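Local coordinates for protein DnaJ homolog subfamily C member 27-A (PDB 6JMG) that binds GTP and magnesium as a Rab-family small GTPase with a DnaJ domain, and is possibly involved in regulating the MEK/ERK pathway, at residues K18-G23 with Q90-V95. Sequence-based numbering, arbitrary orientation.
Sequences KVISMG and QGVILV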
loop_
_atom_site.group_PDB
_atom_site.type_symbol
_atom_site.label_atom_id
_atom_site.label_comp_id
_atom_site.label_asym_id
_atom_site.label_seq_id
_atom_site.Cartn_x
_atom_site.Cartn_y
_atom_site.Cartn_z
ATOM N N LYS A 18 -3.317 -0.051 -14.231
ATOM C CA LYS A 18 -2.356 1.039 -14.187
ATOM C C LYS A 18 -1.243 0.688 -13.196
ATOM O O LYS A 18 -1.521 0.309 -12.054
ATOM C CB LYS A 18 -3.058 2.336 -13.778
ATOM C CG LYS A 18 -2.107 3.470 -13.428
ATOM C CD LYS A 18 -2.852 4.699 -12.892
ATOM C CE LYS A 18 -1.984 5.935 -12.967
ATOM N NZ LYS A 18 -1.961 6.602 -11.657
ATOM N N VAL A 19 0.008 0.790 -13.639
ATOM C CA VAL A 19 1.190 0.440 -12.856
ATOM C C VAL A 19 2.117 1.649 -12.835
ATOM O O VAL A 19 2.329 2.296 -13.872
ATOM C CB VAL A 19 1.916 -0.790 -13.444
ATOM C CG1 VAL A 19 3.229 -0.999 -12.756
ATOM C CG2 VAL A 19 1.035 -2.053 -13.370
ATOM N N ILE A 20 2.634 1.999 -11.669
ATOM C CA ILE A 20 3.628 3.054 -11.589
ATOM C C ILE A 20 4.886 2.520 -10.924
ATOM O O ILE A 20 4.874 1.493 -10.237
ATOM C CB ILE A 20 3.101 4.279 -10.835
ATOM C CG1 ILE A 20 2.886 3.939 -9.375
ATOM C CG2 ILE A 20 1.800 4.781 -11.466
ATOM C CD1 ILE A 20 2.600 5.181 -8.560
ATOM N N SER A 21 5.980 3.251 -11.116
ATOM C CA SER A 21 7.262 2.953 -10.486
ATOM C C SER A 21 7.668 4.091 -9.560
ATOM O O SER A 21 7.536 5.266 -9.911
ATOM C CB SER A 21 8.345 2.770 -11.546
ATOM O OG SER A 21 8.551 4.011 -12.219
ATOM N N MET A 22 8.213 3.749 -8.402
ATOM C CA MET A 22 8.665 4.764 -7.464
ATOM C C MET A 22 10.018 4.337 -6.903
ATOM O O MET A 22 10.309 3.142 -6.770
ATOM C CB MET A 22 7.659 4.998 -6.309
ATOM C CG MET A 22 6.248 5.401 -6.718
ATOM S SD MET A 22 5.033 5.621 -5.380
ATOM C CE MET A 22 6.096 5.688 -3.969
ATOM N N GLY A 23 10.834 5.326 -6.576
ATOM C CA GLY A 23 12.134 5.113 -5.969
ATOM C C GLY A 23 13.138 6.131 -6.486
ATOM O O GLY A 23 12.938 6.793 -7.510
ATOM N N GLN A 90 -3.255 0.528 -9.460
ATOM C CA GLN A 90 -3.470 -0.852 -9.039
ATOM C C GLN A 90 -2.197 -1.560 -8.597
ATOM O O GLN A 90 -2.255 -2.407 -7.699
ATOM C CB GLN A 90 -4.070 -1.674 -10.176
ATOM C CG GLN A 90 -5.533 -1.412 -10.506
ATOM C CD GLN A 90 -5.753 -0.084 -11.178
ATOM O OE1 GLN A 90 -5.428 0.089 -12.351
ATOM N NE2 GLN A 90 -6.311 0.867 -10.441
ATOM N N GLY A 91 -1.055 -1.219 -9.182
ATOM C CA GLY A 91 0.207 -1.824 -8.799
ATOM C C GLY A 91 1.312 -0.778 -8.757
ATOM O O GLY A 91 1.309 0.168 -9.543
ATOM N N VAL A 92 2.256 -0.989 -7.839
ATOM C CA VAL A 92 3.419 -0.116 -7.663
ATOM C C VAL A 92 4.689 -0.955 -7.674
ATOM O O VAL A 92 4.795 -1.945 -6.936
ATOM C CB VAL A 92 3.350 0.663 -6.342
ATOM C CG1 VAL A 92 4.708 1.312 -6.056
ATOM C CG2 VAL A 92 2.228 1.681 -6.374
ATOM N N ILE A 93 5.661 -0.547 -8.482
ATOM C CA ILE A 93 6.993 -1.137 -8.480
ATOM C C ILE A 93 7.881 -0.184 -7.692
ATOM O O ILE A 93 8.248 0.896 -8.173
ATOM C CB ILE A 93 7.494 -1.390 -9.908
ATOM C CG1 ILE A 93 6.560 -2.381 -10.596
ATOM C CG2 ILE A 93 8.852 -2.022 -9.907
ATOM C CD1 ILE A 93 6.798 -2.543 -12.080
ATOM N N LEU A 94 8.205 -0.571 -6.463
ATOM C CA LEU A 94 8.974 0.260 -5.545
ATOM C C LEU A 94 10.393 -0.287 -5.454
ATOM O O LEU A 94 10.597 -1.407 -4.976
ATOM C CB LEU A 94 8.311 0.293 -4.166
ATOM C CG LEU A 94 8.838 1.367 -3.203
ATOM C CD1 LEU A 94 8.496 2.738 -3.719
ATOM C CD2 LEU A 94 8.263 1.195 -1.828
ATOM N N VAL A 95 11.373 0.508 -5.880
ATOM C CA VAL A 95 12.705 -0.008 -6.165
ATOM C C VAL A 95 13.732 0.750 -5.341
ATOM O O VAL A 95 13.616 1.966 -5.158
ATOM C CB VAL A 95 13.061 0.083 -7.669
ATOM C CG1 VAL A 95 14.332 -0.739 -7.966
ATOM C CG2 VAL A 95 11.890 -0.376 -8.568
#
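Strand residues 18-22 and 91-95 run parallel and adjacent in the middle of the GTPase sheet, Val19 facing Gly91, Ile20 Val92, Ser21 Ile93 and Met22 Leu94. The backbone ladder shows how a parallel pair is knitted: Ile20 and Met22 donate through their N atoms to Gly91 O and Ile93 O, and their carbonyls accept from Ile93 N and Val95 N. The straightest bond runs from Ile93 N to Ile20 O, 2.8 Å long with an N-H...O angle of 172°. Where the ladder starts, Lys18 O is gripped twice, by Gln90 N at 3.1 Å and by Gly91 N at 3.3 Å. The side chain of Gln90 bends at chi2 (72°), which places CD; its OE1 accepts from Lys18 N at 2.8 Å in a markedly bent bond, the donor tilted out of the carbonyl plane, and so extends the pairing by a side-chain bond. Such a parallel centre belongs to the P-loop NTPase fold of Ras-like GTPases, in which strand 15-22 lies between strands 63-72 and 91-97 and the chain runs on to Gly23, which by similarity opens the GTP-binding P-loop.

On one face, Ile20 and Val92 run beside each other in the same direction, with Ile20 CG1 3.8 Å from Val92 CG2. Further on, Met22 meets Leu94 at a slant: Leu94 CD1 sits 3.5 Å from Met22 CB and also meets Met22 CE, which the bend at chi3 (15°) turns back toward it. Helix 107-117 covers this face, Trp110 and Met114 touching Met22 and Leu107 touching Leu94. The other face carries Val19, Ser21 and Ile93; the tip of Ile93, CD1, reaches back to Val19 CG1 at 3.9 Å. The buried hydroxyl of Ser21 is satisfied on the neighbouring strand, by Met72 N and Asp71 OD1.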